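Local coordinates for 4-dehydrase (PDB 2PO3), which probably transfers an amino group onto a TDP-sugar with pyridoxal phosphate as cofactor, a step in the biosynthesis of desosamine, at residues A[5-11]-A[388-393]; A[17-21]-A[371-375]; A[69-73]-A[221-225]; A[282-286]-A[300-304]. All blocks are in the same frame, centred on the assembly; numbering follows the deposited sequence.

Contact 1: A[5-11]-A[388-393]; sequences LSDLAFF and ELTARH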
loop_
_atom_site.group_PDB
_atom_site.type_symbol
_atom_site.label_atom_id
_atom_site.label_comp_id
_atom_site.label_asym_id
_atom_site.label_seq_id
_atom_site.Cartn_x
_atom_site.Cartn_y
_atom_site.Cartn_z
ATOM N N LEU A 5 -34.261 32.156 0.757
ATOM C CA LEU A 5 -32.862 32.066 1.147
ATOM C C LEU A 5 -32.685 31.905 2.634
ATOM O O LEU A 5 -31.708 31.324 3.108
ATOM C CB LEU A 5 -31.981 33.265 0.701
ATOM C CG LEU A 5 -32.096 33.739 -0.748
ATOM C CD1 LEU A 5 -30.795 34.428 -1.147
ATOM C CD2 LEU A 5 -32.440 32.621 -1.733
ATOM N N SER A 6 -33.628 32.465 3.370
ATOM C CA SER A 6 -33.530 32.392 4.814
ATOM C C SER A 6 -33.884 31.042 5.374
ATOM O O SER A 6 -33.461 30.682 6.475
ATOM C CB SER A 6 -34.223 33.544 5.491
ATOM O OG SER A 6 -34.437 34.524 4.495
ATOM N N ASP A 7 -34.651 30.284 4.608
ATOM C CA ASP A 7 -34.964 28.966 5.093
ATOM C C ASP A 7 -33.718 28.116 4.907
ATOM O O ASP A 7 -33.673 26.969 5.380
ATOM C CB ASP A 7 -36.158 28.342 4.362
ATOM C CG ASP A 7 -37.278 29.326 4.244
ATOM O OD1 ASP A 7 -37.335 30.349 4.905
ATOM O OD2 ASP A 7 -38.155 28.987 3.326
ATOM N N LEU A 8 -32.731 28.723 4.211
ATOM C CA LEU A 8 -31.452 28.082 3.946
ATOM C C LEU A 8 -30.682 27.949 5.229
ATOM O O LEU A 8 -30.402 28.954 5.882
ATOM C CB LEU A 8 -30.518 28.795 2.940
ATOM C CG LEU A 8 -31.028 28.865 1.497
ATOM C CD1 LEU A 8 -29.999 29.539 0.612
ATOM C CD2 LEU A 8 -31.345 27.498 0.920
ATOM N N ALA A 9 -30.349 26.697 5.551
ATOM C CA ALA A 9 -29.587 26.354 6.729
ATOM C C ALA A 9 -28.302 27.149 6.680
ATOM O O ALA A 9 -27.687 27.498 7.697
ATOM C CB ALA A 9 -29.285 24.860 6.741
ATOM N N PHE A 10 -27.903 27.415 5.441
ATOM C CA PHE A 10 -26.694 28.164 5.223
ATOM C C PHE A 10 -26.846 29.565 5.821
ATOM O O PHE A 10 -25.909 30.156 6.359
ATOM C CB PHE A 10 -26.410 28.227 3.720
ATOM C CG PHE A 10 -25.159 28.991 3.446
ATOM C CD1 PHE A 10 -23.897 28.398 3.551
ATOM C CD2 PHE A 10 -25.239 30.336 3.088
ATOM C CE1 PHE A 10 -22.731 29.122 3.287
ATOM C CE2 PHE A 10 -24.081 31.074 2.836
ATOM C CZ PHE A 10 -22.826 30.467 2.923
ATOM N N PHE A 11 -28.071 30.079 5.713
ATOM C CA PHE A 11 -28.413 31.388 6.202
ATOM C C PHE A 11 -28.952 31.351 7.611
ATOM O O PHE A 11 -29.518 32.325 8.106
ATOM C CB PHE A 11 -29.358 32.086 5.240
ATOM C CG PHE A 11 -28.533 32.529 4.051
ATOM C CD1 PHE A 11 -28.824 32.073 2.763
ATOM C CD2 PHE A 11 -27.441 33.383 4.233
ATOM C CE1 PHE A 11 -28.062 32.478 1.661
ATOM C CE2 PHE A 11 -26.675 33.797 3.140
ATOM C CZ PHE A 11 -26.984 33.344 1.853
ATOM N N GLU A 388 -28.445 37.303 -5.659
ATOM C CA GLU A 388 -28.933 37.710 -4.357
ATOM C C GLU A 388 -28.278 36.889 -3.243
ATOM O O GLU A 388 -27.958 37.387 -2.165
ATOM C CB GLU A 388 -30.472 37.703 -4.352
ATOM C CG GLU A 388 -31.136 37.878 -2.969
ATOM C CD GLU A 388 -32.596 37.507 -2.980
ATOM O OE1 GLU A 388 -33.291 37.578 -3.974
ATOM O OE2 GLU A 388 -33.051 37.139 -1.812
ATOM N N LEU A 389 -28.068 35.607 -3.533
ATOM C CA LEU A 389 -27.452 34.696 -2.589
ATOM C C LEU A 389 -26.025 35.114 -2.304
ATOM O O LEU A 389 -25.547 35.135 -1.171
ATOM C CB LEU A 389 -27.498 33.285 -3.175
ATOM C CG LEU A 389 -27.637 32.201 -2.123
ATOM C CD1 LEU A 389 -27.688 30.833 -2.807
ATOM C CD2 LEU A 389 -26.463 32.305 -1.163
ATOM N N THR A 390 -25.323 35.449 -3.374
ATOM C CA THR A 390 -23.962 35.906 -3.212
ATOM C C THR A 390 -24.000 37.226 -2.392
ATOM O O THR A 390 -23.303 37.431 -1.404
ATOM C CB THR A 390 -23.325 36.126 -4.606
ATOM O OG1 THR A 390 -23.162 34.934 -5.354
ATOM C CG2 THR A 390 -22.029 36.930 -4.567
ATOM N N ALA A 391 -24.868 38.141 -2.796
ATOM C CA ALA A 391 -25.023 39.440 -2.150
ATOM C C ALA A 391 -25.243 39.320 -0.675
ATOM O O ALA A 391 -24.536 39.916 0.119
ATOM C CB ALA A 391 -26.106 40.278 -2.831
ATOM N N ARG A 392 -26.232 38.533 -0.332
ATOM C CA ARG A 392 -26.574 38.286 1.058
ATOM C C ARG A 392 -25.406 37.628 1.796
ATOM O O ARG A 392 -25.142 37.830 2.982
ATOM C CB ARG A 392 -27.828 37.416 1.110
ATOM C CG ARG A 392 -28.055 36.773 2.464
ATOM C CD ARG A 392 -29.536 36.608 2.760
ATOM N NE ARG A 392 -29.873 36.080 4.085
ATOM C CZ ARG A 392 -31.059 35.522 4.343
ATOM N NH1 ARG A 392 -32.008 35.417 3.404
ATOM N NH2 ARG A 392 -31.305 35.047 5.562
ATOM N N HIS A 393 -24.668 36.817 1.074
ATOM C CA HIS A 393 -23.559 36.193 1.719
ATOM C C HIS A 393 -22.484 37.245 1.980
ATOM O O HIS A 393 -21.866 37.306 3.045
ATOM C CB HIS A 393 -22.996 35.091 0.801
ATOM C CG HIS A 393 -21.716 34.486 1.340
ATOM N ND1 HIS A 393 -21.626 33.937 2.619
ATOM C CD2 HIS A 393 -20.502 34.295 0.734
ATOM C CE1 HIS A 393 -20.377 33.508 2.798
ATOM N NE2 HIS A 393 -19.692 33.682 1.664
#
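Leu389 is a knob on the C-terminal helix, and residues 5-11 fold into the hollow that receives it. The type I turn from Leu5 to Leu8 and the 3-10 residues 9-10 curl the chain so that three side chains meet the knob: Leu5 CD1 lies 4.0 Å from Leu389 CG, Leu8 CD1 4.3 Å from Leu389 CD1, and the ring edge of Phe11, at CZ, presses to 3.2 Å from Leu389 CD2. Arg392 lies over a face of the Phe11 ring. Arg392 CD makes a CH-pi contact 4.1 Å from the centroid of the Phe11 ring, and the guanidinium stacks off-centre, a cation-pi pair with Arg392 CZ 4.4 Å from the same centroid. Arginine suits this place because its methylenes pack on the ring while Arg392 NH1 donates to Ser6 OG (2.8 Å). Phe10 CZ comes 3.7 Å from His393 ND1, and Phe10 also rests on helix 312-321. Such packing of an N-terminal segment on the last helix fits the small domain of fold-type I PLP enzymes.

Contact 2: A[17-21]-A[371-375]; sequences FDQPL and DIRRV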
loop_
_atom_site.group_PDB
_atom_site.type_symbol
_atom_site.label_atom_id
_atom_site.label_comp_id
_atom_site.label_asym_id
_atom_site.label_seq_id
_atom_site.Cartn_x
_atom_site.Cartn_y
_atom_site.Cartn_z
ATOM N N PHE A 17 -33.527 18.480 5.306
ATOM C CA PHE A 17 -33.601 17.057 5.537
ATOM C C PHE A 17 -32.595 16.510 6.515
ATOM O O PHE A 17 -31.513 17.072 6.719
ATOM C CB PHE A 17 -33.354 16.351 4.200
ATOM C CG PHE A 17 -34.375 16.709 3.167
ATOM C CD1 PHE A 17 -34.267 17.881 2.415
ATOM C CD2 PHE A 17 -35.460 15.859 2.946
ATOM C CE1 PHE A 17 -35.236 18.192 1.458
ATOM C CE2 PHE A 17 -36.430 16.154 1.986
ATOM C CZ PHE A 17 -36.312 17.328 1.240
ATOM N N ASP A 18 -32.987 15.365 7.070
ATOM C CA ASP A 18 -32.197 14.626 8.044
ATOM C C ASP A 18 -31.186 13.652 7.420
ATOM O O ASP A 18 -30.156 13.325 8.025
ATOM C CB ASP A 18 -33.148 13.824 8.961
ATOM C CG ASP A 18 -33.656 14.615 10.128
ATOM O OD1 ASP A 18 -33.482 15.820 10.208
ATOM O OD2 ASP A 18 -34.225 13.853 11.055
ATOM N N GLN A 19 -31.499 13.176 6.211
ATOM C CA GLN A 19 -30.646 12.227 5.537
ATOM C C GLN A 19 -29.512 12.803 4.704
ATOM O O GLN A 19 -29.754 13.379 3.639
ATOM C CB GLN A 19 -31.450 11.261 4.651
ATOM C CG GLN A 19 -30.525 10.557 3.626
ATOM C CD GLN A 19 -29.792 9.369 4.231
ATOM O OE1 GLN A 19 -30.416 8.540 4.914
ATOM N NE2 GLN A 19 -28.479 9.272 3.997
ATOM N N PRO A 20 -28.271 12.599 5.170
ATOM C CA PRO A 20 -27.075 13.070 4.476
ATOM C C PRO A 20 -26.792 12.383 3.156
ATOM O O PRO A 20 -26.918 11.180 3.014
ATOM C CB PRO A 20 -25.900 12.820 5.398
ATOM C CG PRO A 20 -26.490 12.350 6.732
ATOM C CD PRO A 20 -27.982 12.122 6.541
ATOM N N LEU A 21 -26.429 13.192 2.166
ATOM C CA LEU A 21 -26.098 12.724 0.832
ATOM C C LEU A 21 -24.612 12.974 0.648
ATOM O O LEU A 21 -24.127 14.069 0.901
ATOM C CB LEU A 21 -26.914 13.406 -0.259
ATOM C CG LEU A 21 -28.418 13.341 0.014
ATOM C CD1 LEU A 21 -29.190 14.017 -1.110
ATOM C CD2 LEU A 21 -28.900 11.895 0.138
ATOM N N ASP A 371 -33.883 11.840 -3.881
ATOM C CA ASP A 371 -32.647 12.450 -3.484
ATOM C C ASP A 371 -32.206 13.436 -4.573
ATOM O O ASP A 371 -31.794 14.572 -4.321
ATOM C CB ASP A 371 -31.609 11.326 -3.490
ATOM C CG ASP A 371 -32.000 10.275 -2.517
ATOM O OD1 ASP A 371 -32.248 10.530 -1.352
ATOM O OD2 ASP A 371 -32.091 9.099 -3.084
ATOM N N ILE A 372 -32.306 12.960 -5.809
ATOM C CA ILE A 372 -31.908 13.732 -6.980
ATOM C C ILE A 372 -32.612 15.055 -7.082
ATOM O O ILE A 372 -32.002 16.093 -7.265
ATOM C CB ILE A 372 -31.870 12.907 -8.257
ATOM C CG1 ILE A 372 -30.731 11.887 -8.117
ATOM C CG2 ILE A 372 -31.655 13.830 -9.459
ATOM C CD1 ILE A 372 -30.715 10.801 -9.185
ATOM N N ARG A 373 -33.913 14.990 -6.922
ATOM C CA ARG A 373 -34.770 16.150 -6.974
ATOM C C ARG A 373 -34.371 17.134 -5.885
ATOM O O ARG A 373 -34.292 18.351 -6.011
ATOM C CB ARG A 373 -36.167 15.636 -6.630
ATOM C CG ARG A 373 -37.285 16.100 -7.547
ATOM C CD ARG A 373 -38.671 15.783 -6.985
ATOM N NE ARG A 373 -39.096 16.757 -5.973
ATOM C CZ ARG A 373 -39.102 16.553 -4.645
ATOM N NH1 ARG A 373 -38.720 15.391 -4.095
ATOM N NH2 ARG A 373 -39.511 17.543 -3.850
ATOM N N ARG A 374 -34.151 16.594 -4.729
ATOM C CA ARG A 374 -33.782 17.479 -3.651
ATOM C C ARG A 374 -32.525 18.267 -4.024
ATOM O O ARG A 374 -32.437 19.463 -3.780
ATOM C CB ARG A 374 -33.636 16.665 -2.370
ATOM C CG ARG A 374 -32.612 17.203 -1.376
ATOM C CD ARG A 374 -32.330 16.243 -0.221
ATOM N NE ARG A 374 -31.450 16.825 0.791
ATOM C CZ ARG A 374 -30.907 16.150 1.789
ATOM N NH1 ARG A 374 -31.136 14.849 1.948
ATOM N NH2 ARG A 374 -30.108 16.797 2.642
ATOM N N VAL A 375 -31.535 17.586 -4.610
ATOM C CA VAL A 375 -30.316 18.286 -4.985
ATOM C C VAL A 375 -30.503 19.201 -6.169
ATOM O O VAL A 375 -30.081 20.349 -6.151
ATOM C CB VAL A 375 -29.019 17.463 -4.971
ATOM C CG1 VAL A 375 -29.211 16.009 -4.546
ATOM C CG2 VAL A 375 -27.996 17.686 -6.101
#
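The conformation of Arg374 governs this contact. Its chi1, at 149°, lies between wells, but chi2, chi3 and chi4 are all near 180°, so the side chain stands almost straight out from the helix and carries its charge into the bend of residues 17-21. There NH1 donates a hydrogen bond to Gln19 O (2.6 Å), while NH2 is taken by Glu322 O. Both acceptors are backbone carbonyls, which a guanidinium with its several donors can bind together. Phe17 and Leu21 lie on opposite faces of that guanidinium. With chi1 in the m well, Phe17 sets its ring flat against the arginine stem: Arg374 CD makes a CH-pi contact 4.0 Å from the ring centroid. Leu21, in the mt rotamer, places CG 3.7 Å from Arg374 NH1 and CD1 4.0 Å from Val375 CG1, and fills the apolar space beside the helix. Its CD2 approaches Asp371 OD1 at 3.9 Å, while OD2 accepts a hydrogen bond from Gly368 N. Gln19 (chi1 t, chi2 p) curls back, so that NE2 donates to Pro20 O (2.7 Å). An extended arginine sandwiched between an aromatic and an aliphatic side chain thus fastens the segment leading into strand 21-22 to helix 369-394, probably in the small domain of a fold-type I PLP enzyme, with the Leu21 side chain still about 9 Å (nearest atoms) from the aldimine.

Contact 3: A[69-73]-A[221-225]; sequences HAVAT and IRALH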
loop_
_atom_site.group_PDB
_atom_site.type_symbol
_atom_site.label_atom_id
_atom_site.label_comp_id
_atom_site.label_asym_id
_atom_site.label_seq_id
_atom_site.Cartn_x
_atom_site.Cartn_y
_atom_site.Cartn_z
ATOM N N HIS A 69 -2.945 -9.020 -19.309
ATOM C CA HIS A 69 -2.445 -9.049 -17.955
ATOM C C HIS A 69 -2.869 -7.935 -17.014
ATOM O O HIS A 69 -3.101 -6.807 -17.415
ATOM C CB HIS A 69 -0.896 -9.114 -18.005
ATOM C CG HIS A 69 -0.339 -9.783 -19.235
ATOM N ND1 HIS A 69 0.097 -11.102 -19.220
ATOM C CD2 HIS A 69 -0.146 -9.301 -20.507
ATOM C CE1 HIS A 69 0.533 -11.387 -20.453
ATOM N NE2 HIS A 69 0.393 -10.333 -21.252
ATOM N N ALA A 70 -2.912 -8.298 -15.722
ATOM C CA ALA A 70 -3.233 -7.425 -14.601
ATOM C C ALA A 70 -2.562 -7.877 -13.326
ATOM O O ALA A 70 -2.578 -9.053 -12.985
ATOM C CB ALA A 70 -4.711 -7.379 -14.297
ATOM N N VAL A 71 -1.983 -6.926 -12.612
ATOM C CA VAL A 71 -1.339 -7.180 -11.336
ATOM C C VAL A 71 -2.143 -6.343 -10.334
ATOM O O VAL A 71 -2.183 -5.126 -10.497
ATOM C CB VAL A 71 0.122 -6.713 -11.363
ATOM C CG1 VAL A 71 0.801 -6.895 -10.028
ATOM C CG2 VAL A 71 0.922 -7.398 -12.473
ATOM N N ALA A 72 -2.797 -6.982 -9.347
ATOM C CA ALA A 72 -3.607 -6.372 -8.303
ATOM C C ALA A 72 -2.697 -5.662 -7.283
ATOM O O ALA A 72 -1.648 -6.190 -6.912
ATOM C CB ALA A 72 -4.525 -7.429 -7.672
ATOM N N THR A 73 -3.059 -4.443 -6.840
ATOM C CA THR A 73 -2.199 -3.722 -5.914
ATOM C C THR A 73 -2.951 -3.218 -4.694
ATOM O O THR A 73 -4.180 -3.252 -4.637
ATOM C CB THR A 73 -1.495 -2.527 -6.663
ATOM O OG1 THR A 73 -2.436 -1.585 -7.135
ATOM C CG2 THR A 73 -0.595 -2.933 -7.843
ATOM N N ILE A 221 6.515 -5.754 -13.092
ATOM C CA ILE A 221 5.647 -5.113 -12.121
ATOM C C ILE A 221 5.313 -6.096 -11.010
ATOM O O ILE A 221 5.325 -5.816 -9.805
ATOM C CB ILE A 221 4.394 -4.618 -12.812
ATOM C CG1 ILE A 221 4.796 -3.358 -13.572
ATOM C CG2 ILE A 221 3.255 -4.323 -11.812
ATOM C CD1 ILE A 221 3.902 -3.127 -14.773
ATOM N N ARG A 222 5.005 -7.295 -11.440
ATOM C CA ARG A 222 4.672 -8.286 -10.455
ATOM C C ARG A 222 5.857 -8.493 -9.516
ATOM O O ARG A 222 5.775 -8.400 -8.294
ATOM C CB ARG A 222 4.193 -9.555 -11.139
ATOM C CG ARG A 222 3.347 -10.398 -10.209
ATOM C CD ARG A 222 2.751 -11.612 -10.887
ATOM N NE ARG A 222 1.789 -11.349 -11.955
ATOM C CZ ARG A 222 0.525 -10.944 -11.807
ATOM N NH1 ARG A 222 -0.031 -10.686 -10.627
ATOM N NH2 ARG A 222 -0.210 -10.795 -12.899
ATOM N N ALA A 223 7.014 -8.752 -10.082
ATOM C CA ALA A 223 8.156 -8.964 -9.224
ATOM C C ALA A 223 8.451 -7.764 -8.339
ATOM O O ALA A 223 8.690 -7.930 -7.148
ATOM C CB ALA A 223 9.375 -9.433 -10.018
ATOM N N LEU A 224 8.441 -6.555 -8.907
ATOM C CA LEU A 224 8.734 -5.370 -8.103
ATOM C C LEU A 224 7.711 -5.135 -6.976
ATOM O O LEU A 224 8.012 -4.530 -5.947
ATOM C CB LEU A 224 8.805 -4.110 -8.998
ATOM C CG LEU A 224 10.045 -3.993 -9.878
ATOM C CD1 LEU A 224 9.896 -2.816 -10.838
ATOM C CD2 LEU A 224 11.316 -3.838 -9.041
ATOM N N HIS A 225 6.479 -5.596 -7.172
ATOM C CA HIS A 225 5.483 -5.375 -6.148
ATOM C C HIS A 225 5.662 -6.302 -4.979
ATOM O O HIS A 225 4.993 -6.191 -3.950
ATOM C CB HIS A 225 4.053 -5.247 -6.693
ATOM C CG HIS A 225 3.148 -6.429 -6.498
ATOM N ND1 HIS A 225 3.569 -7.736 -6.710
ATOM C CD2 HIS A 225 1.827 -6.476 -6.145
ATOM C CE1 HIS A 225 2.532 -8.547 -6.460
ATOM N NE2 HIS A 225 1.477 -7.816 -6.129
HETATM O O HOH W 1 -0.913 -8.526 -5.236
#
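Strand 69-73 and the helical residues 221-225 run nearly the same way, their axes 16° apart and 9.2 Å away at closest approach; Val71 and Arg222 have the nearest CA atoms, at 6.2 Å. His69, Val71 and Thr73 pair through their backbone with strand 208-212, so Ala70 and Ala72 turn polar backbone groups to the other edge. Arg222 serves that edge: NH2 donates to Ala70 O (2.9 Å), and NH1 forms a salt bridge with Glu58, whose carboxylate also accepts from Ala72 N. Ala72 O is reached through water 1, 3.0 Å away, which lies 2.6 Å from His225 NE2. Val71 is the apolar link. Its CG2 packs 3.9 Å from Ile221 CG2 and sits over the Arg222 guanidinium, 3.6 Å from NH2, while CG1 makes a CH-pi contact 4.0 Å from the centroid of the His225 ring. A hydrogen bond from His225 ND1 to Arg222 O (2.8 Å) helps hold that ring. A beta-branched valine suits a strand, and its two methyls serve different neighbours. The helix thus packs on one face of the mixed sheet, over its outermost strand within this chain, in the large domain of a fold-type I PLP enzyme.

Contact 4: A[282-286]-A[300-304]; sequences GVLVA and IVEID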
loop_
_atom_site.group_PDB
_atom_site.type_symbol
_atom_site.label_atom_id
_atom_site.label_comp_id
_atom_site.label_asym_id
_atom_site.label_seq_id
_atom_site.Cartn_x
_atom_site.Cartn_y
_atom_site.Cartn_z
ATOM N N GLY A 282 -26.447 28.774 -17.100
ATOM C CA GLY A 282 -25.273 28.797 -16.244
ATOM C C GLY A 282 -24.957 27.503 -15.474
ATOM O O GLY A 282 -23.969 27.445 -14.730
ATOM N N VAL A 283 -25.794 26.471 -15.625
ATOM C CA VAL A 283 -25.551 25.185 -14.961
ATOM C C VAL A 283 -25.598 24.125 -16.041
ATOM O O VAL A 283 -26.585 24.004 -16.785
ATOM C CB VAL A 283 -26.554 24.793 -13.885
ATOM C CG1 VAL A 283 -26.120 23.450 -13.320
ATOM C CG2 VAL A 283 -26.673 25.810 -12.759
ATOM N N LEU A 284 -24.545 23.362 -16.176
ATOM C CA LEU A 284 -24.611 22.357 -17.214
ATOM C C LEU A 284 -24.105 21.029 -16.792
ATOM O O LEU A 284 -23.013 20.908 -16.223
ATOM C CB LEU A 284 -23.858 22.686 -18.490
ATOM C CG LEU A 284 -22.937 23.855 -18.296
ATOM C CD1 LEU A 284 -21.653 23.536 -19.041
ATOM C CD2 LEU A 284 -23.625 25.082 -18.884
ATOM N N VAL A 285 -24.930 20.044 -17.118
ATOM C CA VAL A 285 -24.587 18.660 -16.789
ATOM C C VAL A 285 -23.531 18.117 -17.779
ATOM O O VAL A 285 -23.720 18.123 -19.001
ATOM C CB VAL A 285 -25.866 17.804 -16.678
ATOM C CG1 VAL A 285 -25.610 16.424 -16.092
ATOM C CG2 VAL A 285 -26.970 18.488 -15.873
ATOM N N ALA A 286 -22.392 17.659 -17.288
ATOM C CA ALA A 286 -21.381 17.176 -18.198
ATOM C C ALA A 286 -21.832 15.927 -18.961
ATOM O O ALA A 286 -22.196 14.917 -18.358
ATOM C CB ALA A 286 -20.172 16.840 -17.362
ATOM N N ILE A 300 -21.110 15.228 -12.984
ATOM C CA ILE A 300 -20.489 16.539 -12.922
ATOM C C ILE A 300 -21.272 17.635 -13.622
ATOM O O ILE A 300 -21.833 17.421 -14.695
ATOM C CB ILE A 300 -19.063 16.490 -13.510
ATOM C CG1 ILE A 300 -18.019 16.401 -12.398
ATOM C CG2 ILE A 300 -18.761 17.816 -14.199
ATOM C CD1 ILE A 300 -17.396 15.048 -12.194
ATOM N N VAL A 301 -21.311 18.810 -13.004
ATOM C CA VAL A 301 -21.976 19.973 -13.586
ATOM C C VAL A 301 -20.966 21.103 -13.591
ATOM O O VAL A 301 -20.048 21.135 -12.770
ATOM C CB VAL A 301 -23.206 20.507 -12.855
ATOM C CG1 VAL A 301 -24.218 19.402 -12.682
ATOM C CG2 VAL A 301 -22.792 20.985 -11.472
ATOM N N GLU A 302 -21.146 22.026 -14.523
ATOM C CA GLU A 302 -20.281 23.149 -14.565
ATOM C C GLU A 302 -21.186 24.288 -14.204
ATOM O O GLU A 302 -22.283 24.393 -14.742
ATOM C CB GLU A 302 -19.779 23.408 -15.968
ATOM C CG GLU A 302 -18.752 22.345 -16.321
ATOM C CD GLU A 302 -18.244 22.542 -17.716
ATOM O OE1 GLU A 302 -18.330 21.706 -18.603
ATOM O OE2 GLU A 302 -17.712 23.717 -17.863
ATOM N N ILE A 303 -20.696 25.107 -13.290
ATOM C CA ILE A 303 -21.360 26.298 -12.806
ATOM C C ILE A 303 -20.687 27.539 -13.465
ATOM O O ILE A 303 -19.502 27.798 -13.211
ATOM C CB ILE A 303 -21.200 26.425 -11.289
ATOM C CG1 ILE A 303 -21.885 25.256 -10.592
ATOM C CG2 ILE A 303 -21.819 27.759 -10.818
ATOM C CD1 ILE A 303 -23.198 24.983 -11.285
ATOM N N ASP A 304 -21.407 28.297 -14.299
ATOM C CA ASP A 304 -20.865 29.505 -14.947
ATOM C C ASP A 304 -21.143 30.728 -14.069
ATOM O O ASP A 304 -22.252 31.250 -14.070
ATOM C CB ASP A 304 -21.525 29.777 -16.308
ATOM C CG ASP A 304 -20.752 30.735 -17.186
ATOM O OD1 ASP A 304 -20.645 30.546 -18.378
ATOM O OD2 ASP A 304 -20.168 31.736 -16.548
HETATM O O HOH W 2 -22.057 14.096 -15.527
#
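Val283, Val285, Val301 and Ile303 make up the apolar face of this strand pair. Val283 CG1 packs 4.2 Å from Val301 CB, Val283 CG2 lies 3.9 Å from Ile303 CD1, and Val285 CG2 is 4.3 Å from Val301 CG1. Beta-branched residues suit the extended backbone and pack against one another across this face; Val301 leans on Leu359 and Leu361 of the next strand. The pair belongs to a three-stranded antiparallel sheet, as found in the small domain of fold-type I PLP enzymes, in which strand 299-303 lies between 283-285 and 358-361. Leu284 and Glu302 form the hydrogen-bonded pair, with Leu284 N to Glu302 O at 2.9 Å and Glu302 N to Leu284 O at 2.8 Å. On their face Leu284 CD1 rests 3.6 Å from Glu302 CB, so the glutamate stem is apolar cover while OE2 forms a salt bridge with Arg357. Ladder bonds continue outward, from Ala286 N to Ile300 O and from Asp304 N to Gly282 O, each 2.7 Å. Water 2 joins Ala286 O (3.0 Å) to Ile300 N (2.9 Å). The positive phi of Gly282 favours glycine, and opposite it Asp304 N-caps the following helix, OD2 accepting from Ala306 N.

How the contacts relate
Contacts 1 and 2 pin successive parts of the N-terminal arm to one helix, 369-394, with centres about 19 Å apart. Along the chain they are nested: contact 1 encloses contact 2, and within both loops contact 3 closes before contact 4 opens. Contact 3 stands apart on the outermost strand of the seven-stranded sheet, its centre about 39 to 52 Å from those of the others. Contacts 1 and 2 lie where the N-terminal arm meets the last helix, and contact 4 about 20 Å from both, centre to centre, in the three-stranded sheet, probably the same small domain. Contact 3 belongs to the large sheet domain, consistent with the two-domain build of fold-type I aminotransferases.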